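Hydrazine synthase gamma subunit (Candidatus Kuenenia stuttgartiensis, PDB 5C2V) reduces nitric oxide to hydroxylamine, the first half-reaction of hydrazine synthesis in the anammox hydrazine synthase complex. Local coordinates at residues 75-80 against 267-272; 237-242 against 246-251. All blocks are in the same frame, centred on the assembly; numbering follows the deposited sequence.

Contact 1. Residues 75-80 against 267-272. With CA (calcium ion), chain U; CA (calcium ion), chain S; HEC (heme c), chain B.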
ATOM      1  N   GLY C  75       9.724  24.118  43.630  1.00 36.50           N
ATOM      2  CA  GLY C  75      10.440  22.981  44.178  1.00 39.11           C
ATOM      3  C   GLY C  75      10.804  21.934  43.141  1.00 37.08           C
ATOM      4  O   GLY C  75      11.296  20.858  43.484  1.00 46.54           O
ATOM      5  N   LEU C  76      10.563  22.246  41.870  1.00 49.07           N
ATOM      6  CA  LEU C  76      10.877  21.323  40.783  1.00 39.93           C
ATOM      7  C   LEU C  76      12.382  21.202  40.568  1.00 47.95           C
ATOM      8  O   LEU C  76      13.096  22.203  40.530  1.00 52.29           O
ATOM      9  CB  LEU C  76      10.198  21.770  39.486  1.00 39.13           C
ATOM     10  CG  LEU C  76       8.681  21.592  39.408  1.00 53.85           C
ATOM     11  CD1 LEU C  76       8.131  22.229  38.142  1.00 33.24           C
ATOM     12  CD2 LEU C  76       8.312  20.118  39.471  1.00 34.66           C
ATOM     13  N   ILE C  77      12.855  19.968  40.423  1.00 38.22           N
ATOM     14  CA  ILE C  77      14.281  19.704  40.259  1.00 27.28           C
ATOM     15  C   ILE C  77      14.606  19.353  38.809  1.00 50.73           C
ATOM     16  O   ILE C  77      14.039  18.419  38.241  1.00 51.50           O
ATOM     17  CB  ILE C  77      14.742  18.567  41.188  1.00 35.91           C
ATOM     18  CG1 ILE C  77      14.372  18.895  42.637  1.00 30.44           C
ATOM     19  CG2 ILE C  77      16.238  18.330  41.045  1.00 24.14           C
ATOM     20  CD1 ILE C  77      14.695  17.796  43.622  1.00 35.25           C
ATOM     21  N   TRP C  78      15.529  20.105  38.217  1.00 36.98           N
ATOM     22  CA  TRP C  78      15.817  19.994  36.791  1.00 33.29           C
ATOM     23  C   TRP C  78      17.260  19.605  36.505  1.00 47.07           C
ATOM     24  O   TRP C  78      18.141  19.795  37.345  1.00 49.79           O
ATOM     25  CB  TRP C  78      15.508  21.316  36.091  1.00 27.44           C
ATOM     26  CG  TRP C  78      14.098  21.759  36.258  1.00 40.25           C
ATOM     27  CD1 TRP C  78      13.624  22.666  37.160  1.00 54.53           C
ATOM     28  CD2 TRP C  78      12.967  21.312  35.505  1.00 59.40           C
ATOM     29  NE1 TRP C  78      12.266  22.813  37.012  1.00 45.33           N
ATOM     30  CE2 TRP C  78      11.839  21.992  36.003  1.00 57.92           C
ATOM     31  CE3 TRP C  78      12.800  20.402  34.456  1.00 43.54           C
ATOM     32  CZ2 TRP C  78      10.562  21.790  35.489  1.00 44.88           C
ATOM     33  CZ3 TRP C  78      11.532  20.205  33.948  1.00 43.00           C
ATOM     34  CH2 TRP C  78      10.430  20.895  34.463  1.00 48.93           C
ATOM     35  N   ASP C  79      17.501  19.069  35.312  1.00 30.41           N
ATOM     36  CA  ASP C  79      18.868  18.845  34.872  1.00 31.89           C
ATOM     37  C   ASP C  79      19.206  19.811  33.733  1.00 33.99           C
ATOM     38  O   ASP C  79      18.808  19.608  32.587  1.00 50.87           O
ATOM     39  CB  ASP C  79      19.053  17.389  34.435  1.00 31.73           C
ATOM     40  CG  ASP C  79      20.481  17.069  34.057  1.00 40.16           C
ATOM     41  OD1 ASP C  79      21.365  17.900  34.338  1.00 63.45           O
ATOM     42  OD2 ASP C  79      20.724  15.981  33.493  1.00 49.58           O
ATOM     43  N   LEU C  80      19.961  20.854  34.072  1.00 45.00           N
ATOM     44  CA  LEU C  80      20.429  21.863  33.123  1.00 37.80           C
ATOM     45  C   LEU C  80      21.718  21.437  32.427  1.00 34.14           C
ATOM     46  O   LEU C  80      22.503  20.668  32.979  1.00 48.24           O
ATOM     47  CB  LEU C  80      20.618  23.207  33.829  1.00 51.65           C
ATOM     48  CG  LEU C  80      19.368  23.737  34.540  1.00 42.08           C
ATOM     49  CD1 LEU C  80      19.620  25.110  35.147  1.00 46.49           C
ATOM     50  CD2 LEU C  80      18.176  23.775  33.592  1.00 32.86           C
ATOM     51  N   SER C 267      10.822  26.917  50.853  1.00 71.50           N
ATOM     52  CA  SER C 267      11.597  26.242  49.816  1.00 58.48           C
ATOM     53  C   SER C 267      11.243  24.772  49.844  1.00 52.68           C
ATOM     54  O   SER C 267      11.502  24.082  50.824  1.00 53.32           O
ATOM     55  CB  SER C 267      13.109  26.417  50.018  1.00 65.32           C
ATOM     56  OG  SER C 267      13.848  25.379  49.367  1.00 86.71           O
ATOM     57  N   GLY C 268      10.638  24.291  48.771  1.00 99.68           N
ATOM     58  CA  GLY C 268      10.410  22.870  48.658  1.00 69.20           C
ATOM     59  C   GLY C 268      11.757  22.210  48.471  1.00 69.75           C
ATOM     60  O   GLY C 268      12.486  22.578  47.551  1.00 85.09           O
ATOM     61  N   THR C 269      12.094  21.254  49.336  1.00 62.98           N
ATOM     62  CA  THR C 269      13.220  20.368  49.060  1.00 51.86           C
ATOM     63  C   THR C 269      14.597  21.076  48.942  1.00 35.57           C
ATOM     64  O   THR C 269      14.963  21.607  47.884  1.00 84.48           O
ATOM     65  CB  THR C 269      12.932  19.535  47.815  1.00 53.92           C
ATOM     66  OG1 THR C 269      11.732  18.779  48.030  1.00 76.11           O
ATOM     67  CG2 THR C 269      14.037  18.578  47.606  1.00 47.60           C
ATOM     68  N   TYR C 270      15.258  21.208  50.092  1.00 41.23           N
ATOM     69  CA  TYR C 270      16.529  21.928  50.275  1.00 72.30           C
ATOM     70  C   TYR C 270      17.832  21.309  49.727  1.00 60.24           C
ATOM     71  O   TYR C 270      17.836  20.269  49.077  1.00 55.12           O
ATOM     72  CB  TYR C 270      16.709  22.181  51.772  1.00 40.93           C
ATOM     73  CG  TYR C 270      15.395  22.507  52.418  1.00 34.41           C
ATOM     74  CD1 TYR C 270      14.848  23.771  52.295  1.00 43.55           C
ATOM     75  CD2 TYR C 270      14.670  21.540  53.104  1.00 36.52           C
ATOM     76  CE1 TYR C 270      13.640  24.077  52.857  1.00 47.28           C
ATOM     77  CE2 TYR C 270      13.448  21.836  53.669  1.00 35.63           C
ATOM     78  CZ  TYR C 270      12.937  23.109  53.539  1.00 40.21           C
ATOM     79  OH  TYR C 270      11.722  23.424  54.102  1.00 51.80           O
ATOM     80  N   PHE C 271      18.928  21.983  50.079  1.00 67.14           N
ATOM     81  CA  PHE C 271      20.258  21.977  49.442  1.00 51.41           C
ATOM     82  C   PHE C 271      20.249  22.340  47.951  1.00 48.88           C
ATOM     83  O   PHE C 271      19.336  23.022  47.489  1.00 68.85           O
ATOM     84  CB  PHE C 271      20.937  20.614  49.630  1.00 44.95           C
ATOM     85  CG  PHE C 271      21.393  20.353  51.040  1.00 46.21           C
ATOM     86  CD1 PHE C 271      21.835  21.394  51.839  1.00 58.90           C
ATOM     87  CD2 PHE C 271      21.381  19.071  51.562  1.00 55.97           C
ATOM     88  CE1 PHE C 271      22.253  21.163  53.136  1.00 51.19           C
ATOM     89  CE2 PHE C 271      21.799  18.834  52.861  1.00 64.91           C
ATOM     90  CZ  PHE C 271      22.236  19.881  53.648  1.00 56.89           C
ATOM     91  N   HIS C 272      21.245  21.870  47.198  1.00 56.47           N
ATOM     92  CA  HIS C 272      21.381  22.285  45.795  1.00 43.08           C
ATOM     93  C   HIS C 272      20.649  21.387  44.798  1.00 57.88           C
ATOM     94  O   HIS C 272      20.015  21.872  43.861  1.00 46.43           O
ATOM     95  CB  HIS C 272      22.862  22.422  45.404  1.00 38.57           C
ATOM     96  CG  HIS C 272      23.601  21.124  45.293  1.00 38.98           C
ATOM     97  ND1 HIS C 272      23.879  20.327  46.383  1.00 50.73           N
ATOM     98  CD2 HIS C 272      24.145  20.503  44.223  1.00 43.94           C
ATOM     99  CE1 HIS C 272      24.550  19.262  45.983  1.00 46.38           C
ATOM    100  NE2 HIS C 272      24.727  19.343  44.678  1.00 48.36           N
TER
HETATM  101 CA    CA U 403      22.618  19.607  35.152  1.00 48.43          CA
HETATM  102 CA    CA S 401      14.724  24.387  47.128  1.00 54.65          CA
HETATM  103 FE   HEC B 405      23.871  25.483  56.238  1.00 58.21          FE
HETATM  104  CHA HEC B 405      22.393  25.035  53.170  1.00 57.52           C
HETATM  105  CHB HEC B 405      20.822  25.180  57.759  1.00 75.30           C
HETATM  106  CHC HEC B 405      25.424  25.192  59.303  1.00 62.68           C
HETATM  107  CHD HEC B 405      26.880  26.154  54.776  1.00 67.47           C
HETATM  108  NA  HEC B 405      21.960  25.142  55.586  1.00 62.85           N
HETATM  109  C1A HEC B 405      21.560  25.039  54.268  1.00 62.98           C
HETATM  110  C2A HEC B 405      20.113  24.933  54.251  1.00 69.06           C
HETATM  111  C3A HEC B 405      19.679  24.974  55.514  1.00 67.27           C
HETATM  112  C4A HEC B 405      20.831  25.104  56.383  1.00 59.51           C
HETATM  113  CMA HEC B 405      18.205  24.896  55.968  1.00 49.46           C
HETATM  114  CAA HEC B 405      19.228  24.804  52.992  1.00 55.20           C
HETATM  115  CBA HEC B 405      19.270  26.109  52.202  1.00 64.04           C
HETATM  116  CGA HEC B 405      18.605  25.918  50.864  1.00 51.92           C
HETATM  117  O1A HEC B 405      18.296  26.936  50.196  1.00 54.38           O
HETATM  118  O2A HEC B 405      18.378  24.745  50.468  1.00 55.21           O
HETATM  119  NB  HEC B 405      23.236  25.307  58.191  1.00 61.45           N
HETATM  120  C1B HEC B 405      21.931  25.045  58.568  1.00 62.84           C
HETATM  121  C2B HEC B 405      21.943  24.599  59.946  1.00 53.68           C
HETATM  122  C3B HEC B 405      23.214  24.609  60.373  1.00 67.28           C
HETATM  123  C4B HEC B 405      24.053  25.050  59.276  1.00 53.54           C
HETATM  124  CMB HEC B 405      20.688  24.207  60.758  1.00 59.26           C
HETATM  125  CAB HEC B 405      23.728  24.212  61.778  1.00 65.28           C
HETATM  126  CBB HEC B 405      23.598  22.686  61.986  1.00 55.64           C
HETATM  127  NC  HEC B 405      25.796  25.644  56.917  1.00 69.64           N
HETATM  128  C1C HEC B 405      26.228  25.485  58.220  1.00 68.61           C
HETATM  129  C2C HEC B 405      27.676  25.565  58.221  1.00 68.70           C
HETATM  130  C3C HEC B 405      28.064  25.946  56.997  1.00 70.85           C
HETATM  131  C4C HEC B 405      26.898  25.925  56.135  1.00 62.50           C
HETATM  132  CMC HEC B 405      28.548  25.597  59.495  1.00 68.70           C
HETATM  133  CAC HEC B 405      29.513  26.228  56.532  1.00 70.71           C
HETATM  134  CBC HEC B 405      30.355  24.933  56.559  1.00 67.89           C
HETATM  135  ND  HEC B 405      24.524  25.646  54.259  1.00 51.71           N
HETATM  136  C1D HEC B 405      25.868  25.780  53.917  1.00 63.91           C
HETATM  137  C2D HEC B 405      26.028  25.460  52.515  1.00 66.86           C
HETATM  138  C3D HEC B 405      24.617  25.114  52.015  1.00 70.12           C
HETATM  139  C4D HEC B 405      23.755  25.254  53.168  1.00 59.79           C
HETATM  140  CMD HEC B 405      27.339  25.473  51.699  1.00 51.57           C
HETATM  141  CAD HEC B 405      24.197  24.689  50.592  1.00 60.49           C
HETATM  142  CBD HEC B 405      24.805  23.327  50.273  1.00 55.74           C
HETATM  143  CGD HEC B 405      24.166  22.763  49.033  1.00 61.49           C
HETATM  144  O1D HEC B 405      24.507  21.612  48.653  1.00 42.14           O
HETATM  145  O2D HEC B 405      23.315  23.463  48.427  1.00 50.98           O
HETATM  146  O   HOH W   1      12.467  24.376  46.418  1.00 74.90           O
HETATM  147  O   HOH W   2      14.901  26.708  46.496  1.00 57.42           O
HETATM  148  O   HOH W   3      20.805  20.888  36.088  1.00 55.33           O
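G75 and I77 meet G268 and T269 where the short antiparallel hairpin of strands 77-78 and 89-90, beside one heme, comes up against the loop that binds the propionates of the other. The subunit is built as two lobes with one c-type heme each, and this buried contact lies between the two heme pockets. Its close part is backbone on backbone: with no side chain on either glycine, G75 and G268 bring their CA atoms to 4.5 Å, and the CA of G75 faces the carbonyl O of G268. I77 adds a lighter touch. CG1 lies anti to the carbonyl carbon (chi1 -55°) and the chain stays extended to the methyl CD1, which lies 4.1 Å from T269 CG2, the two side chains crossing at about a right angle. No hydrogen bond joins the segments directly.

The wetter side belongs to a calcium ion. It takes S267 OG at 2.6 Å and the carbonyl O of T269 on a longer bond, two waters fill further positions, and N90 OD1 from the partner strand completes the site. The ion thus links 75-80 to the loop through that strand, which a backbone hydrogen bond between H272 and N90 also joins to the loop.

Beyond T269 the loop turns to the heme that probably serves electron transfer. F271 N gives a weak hydrogen bond to O2A of one propionate, while H272 ND1 reaches O1D of the other, also weakly, at 2.7 Å with a bend to 129°. The F271 ring puts its edge, in plane, against the meso carbon CHA. At the far end of 75-80, E83, G84 and S87 help hold a second calcium ion, which L80 binds through its carbonyl O and D79 through OD1 at 2.3 Å.

Contact 2. Residues 237-242 against 246-251. With BET (trimethyl glycine), chain R.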
ATOM      1  N   ASP C 237      14.425   2.895  44.511  1.00 52.00           N
ATOM      2  CA  ASP C 237      15.051   2.737  43.203  1.00 47.25           C
ATOM      3  C   ASP C 237      15.843   3.988  42.829  1.00 58.00           C
ATOM      4  O   ASP C 237      15.274   5.074  42.721  1.00 53.02           O
ATOM      5  CB  ASP C 237      13.990   2.436  42.139  1.00 51.14           C
ATOM      6  CG  ASP C 237      14.587   2.168  40.769  1.00 66.84           C
ATOM      7  OD1 ASP C 237      15.756   1.738  40.695  1.00 60.13           O
ATOM      8  OD2 ASP C 237      13.880   2.374  39.760  1.00 58.61           O
ATOM      9  N   PRO C 238      17.164   3.834  42.640  1.00 54.00           N
ATOM     10  CA  PRO C 238      18.047   4.945  42.263  1.00 53.38           C
ATOM     11  C   PRO C 238      17.571   5.654  40.999  1.00 49.38           C
ATOM     12  O   PRO C 238      17.568   6.883  40.929  1.00 49.20           O
ATOM     13  CB  PRO C 238      19.394   4.255  42.023  1.00 46.99           C
ATOM     14  CG  PRO C 238      19.337   3.022  42.853  1.00 47.34           C
ATOM     15  CD  PRO C 238      17.907   2.575  42.815  1.00 42.58           C
ATOM     16  N   TYR C 239      17.178   4.865  40.006  1.00 62.04           N
ATOM     17  CA  TYR C 239      16.723   5.385  38.725  1.00 43.71           C
ATOM     18  C   TYR C 239      15.198   5.500  38.643  1.00 54.27           C
ATOM     19  O   TYR C 239      14.650   5.747  37.572  1.00 54.18           O
ATOM     20  CB  TYR C 239      17.273   4.516  37.593  1.00 40.62           C
ATOM     21  CG  TYR C 239      18.785   4.559  37.534  1.00 35.34           C
ATOM     22  CD1 TYR C 239      19.445   5.638  36.960  1.00 38.82           C
ATOM     23  CD2 TYR C 239      19.552   3.538  38.080  1.00 34.75           C
ATOM     24  CE1 TYR C 239      20.826   5.691  36.915  1.00 37.18           C
ATOM     25  CE2 TYR C 239      20.935   3.582  38.039  1.00 50.33           C
ATOM     26  CZ  TYR C 239      21.565   4.661  37.456  1.00 33.71           C
ATOM     27  OH  TYR C 239      22.939   4.713  37.410  1.00 51.85           O
ATOM     28  N   GLY C 240      14.520   5.277  39.766  1.00 60.30           N
ATOM     29  CA  GLY C 240      13.072   5.410  39.839  1.00 48.46           C
ATOM     30  C   GLY C 240      12.528   6.734  39.327  1.00 56.11           C
ATOM     31  O   GLY C 240      13.120   7.789  39.553  1.00 70.81           O
ATOM     32  N   VAL C 241      11.399   6.672  38.624  1.00 42.31           N
ATOM     33  CA  VAL C 241      10.797   7.855  38.013  1.00 51.85           C
ATOM     34  C   VAL C 241       9.683   8.479  38.865  1.00 55.18           C
ATOM     35  O   VAL C 241       9.180   9.558  38.549  1.00 55.37           O
ATOM     36  CB  VAL C 241      10.221   7.504  36.615  1.00 62.96           C
ATOM     37  CG1 VAL C 241       8.848   6.860  36.750  1.00 38.40           C
ATOM     38  CG2 VAL C 241      10.153   8.733  35.721  1.00 53.91           C
ATOM     39  N   GLU C 242       9.311   7.813  39.954  1.00 61.92           N
ATOM     40  CA  GLU C 242       8.194   8.272  40.781  1.00 65.38           C
ATOM     41  C   GLU C 242       8.617   9.144  41.963  1.00 78.81           C
ATOM     42  O   GLU C 242       7.771   9.720  42.648  1.00 64.14           O
ATOM     43  CB  GLU C 242       7.391   7.074  41.291  1.00 54.23           C
ATOM     44  CG  GLU C 242       6.296   6.615  40.340  1.00 77.54           C
ATOM     45  CD  GLU C 242       5.776   5.232  40.675  1.00 83.05           C
ATOM     46  OE1 GLU C 242       6.602   4.332  40.936  1.00 82.56           O
ATOM     47  OE2 GLU C 242       4.541   5.044  40.679  1.00 84.22           O
ATOM     48  N   PRO C 246      15.760  13.254  43.396  1.00 45.99           N
ATOM     49  CA  PRO C 246      16.779  12.245  43.087  1.00 44.12           C
ATOM     50  C   PRO C 246      17.583  11.827  44.316  1.00 43.01           C
ATOM     51  O   PRO C 246      17.952  12.678  45.125  1.00 65.42           O
ATOM     52  CB  PRO C 246      17.676  12.957  42.071  1.00 54.74           C
ATOM     53  CG  PRO C 246      17.520  14.403  42.392  1.00 43.97           C
ATOM     54  CD  PRO C 246      16.087  14.564  42.807  1.00 51.21           C
ATOM     55  N   ILE C 247      17.838  10.530  44.456  1.00 44.97           N
ATOM     56  CA  ILE C 247      18.715  10.034  45.510  1.00 39.65           C
ATOM     57  C   ILE C 247      20.129   9.777  44.985  1.00 42.13           C
ATOM     58  O   ILE C 247      20.993   9.298  45.720  1.00 55.77           O
ATOM     59  CB  ILE C 247      18.158   8.750  46.160  1.00 56.84           C
ATOM     60  CG1 ILE C 247      17.891   7.675  45.107  1.00 56.93           C
ATOM     61  CG2 ILE C 247      16.888   9.060  46.940  1.00 37.21           C
ATOM     62  CD1 ILE C 247      17.253   6.421  45.675  1.00 46.92           C
ATOM     63  N   ILE C 248      20.357  10.092  43.712  1.00 40.24           N
ATOM     64  CA  ILE C 248      21.684   9.973  43.106  1.00 49.27           C
ATOM     65  C   ILE C 248      22.051  11.235  42.330  1.00 41.57           C
ATOM     66  O   ILE C 248      21.203  12.098  42.099  1.00 51.99           O
ATOM     67  CB  ILE C 248      21.782   8.768  42.145  1.00 51.90           C
ATOM     68  CG1 ILE C 248      20.876   8.977  40.930  1.00 49.05           C
ATOM     69  CG2 ILE C 248      21.447   7.468  42.866  1.00 63.11           C
ATOM     70  CD1 ILE C 248      20.978   7.875  39.897  1.00 55.62           C
ATOM     71  N   GLY C 249      23.318  11.344  41.939  1.00 38.62           N
ATOM     72  CA  GLY C 249      23.763  12.450  41.108  1.00 42.09           C
ATOM     73  C   GLY C 249      25.265  12.493  40.890  1.00 43.92           C
ATOM     74  O   GLY C 249      26.030  11.856  41.616  1.00 43.43           O
ATOM     75  N   LEU C 250      25.686  13.245  39.877  1.00 43.53           N
ATOM     76  CA  LEU C 250      27.101  13.486  39.635  1.00 36.48           C
ATOM     77  C   LEU C 250      27.360  14.982  39.524  1.00 55.67           C
ATOM     78  O   LEU C 250      26.962  15.610  38.549  1.00 51.23           O
ATOM     79  CB  LEU C 250      27.566  12.778  38.361  1.00 42.88           C
ATOM     80  CG  LEU C 250      27.492  11.253  38.349  1.00 53.04           C
ATOM     81  CD1 LEU C 250      27.789  10.704  36.963  1.00 39.98           C
ATOM     82  CD2 LEU C 250      28.464  10.698  39.366  1.00 39.73           C
ATOM     83  N   ASP C 251      28.054  15.542  40.509  1.00 55.86           N
ATOM     84  CA  ASP C 251      28.327  16.975  40.529  1.00 43.82           C
ATOM     85  C   ASP C 251      29.693  17.293  39.934  1.00 46.12           C
ATOM     86  O   ASP C 251      30.644  16.527  40.086  1.00 45.12           O
ATOM     87  CB  ASP C 251      28.241  17.522  41.955  1.00 51.20           C
ATOM     88  CG  ASP C 251      26.813  17.627  42.458  1.00 59.66           C
ATOM     89  OD1 ASP C 251      25.885  17.660  41.624  1.00 55.38           O
ATOM     90  OD2 ASP C 251      26.624  17.687  43.693  1.00 48.33           O
TER
HETATM   91  N   BET R 403       3.921   6.335  36.257  1.00 69.03           N
HETATM   92  CA  BET R 403       3.810   7.853  36.177  1.00 56.45           C
HETATM   93  C   BET R 403       2.630   8.264  35.141  1.00 52.06           C
HETATM   94  O   BET R 403       3.050   8.812  34.091  1.00 59.01           O
HETATM   95  OXT BET R 403       1.470   7.986  35.526  1.00 64.20           O
HETATM   96  C1  BET R 403       5.321   5.937  36.674  1.00 58.70           C
HETATM   97  C2  BET R 403       3.633   5.683  34.904  1.00 53.11           C
HETATM   98  C3  BET R 403       2.989   5.793  37.329  1.00 69.94           C
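Between P238 and I247 the two segments make their nearest backbone approach, with CA atoms 6.1 Å apart. Neither is helix or strand. The first bends through a type I beta turn from D237 to G240, closed by a weak hydrogen bond from G240 N to D237 O, and the second runs past it without a single hydrogen bond across.

The contact is mainly apolar and rests on two isoleucines that point at the turn. I247 brings CD1 against its start, 3.8 Å from P238 CA and close to the carbonyl O of D237. I248 uses both branches: CG2 lies against P238 CB at 3.9 Å, while CD1 goes over one face of the Y239 ring. There the methyl stands 4.1 Å from the ring centroid and 28° off the normal, a CH-pi contact displaced toward CE1. CG1 of I248 sits between the backbone N and the carbonyl carbon (chi1 66°), which carries CD1 up to the tyrosine; the two side chains cross at about a right angle.

Other subunits cover this corner: Y239 and I248 pack on K575 and Y578 of the alpha subunit, G240 O is hydrogen-bonded to H573 of the same subunit, and V241 O to W214 of the beta subunit. A trimethyl glycine molecule lies nearby, its methyl C1 3.6 Å from V241 CG1. E242 OE2 lies 3.8 Å from its methyl C3, so the carboxylate probably favours the positively charged ammonium group. The whole is a type I beta turn packed on the loop that follows it, in the cytochrome c family region where gamma meets alpha and beta.

Contact 2 falls within the long stretch of chain between the two segments of contact 1, and the contact centres are 13 Å apart. Segment 246-251 touches both halves of contact 1. P246 CD packs on I77 CD1 at 3.6 Å, and D251 OD2 is probably hydrogen-bonded to H272 NE2 at 2.7 Å and also to R213 N. Propionate, H272 and D251 would thus link one heme to the 246-251 loop, through one weak and one probable bond. The other heme, which appears to be in the active site, lies about 7 Å from the I77 side chain. In contact 2, the side chain of I248 is about 12 Å from a calcium ion.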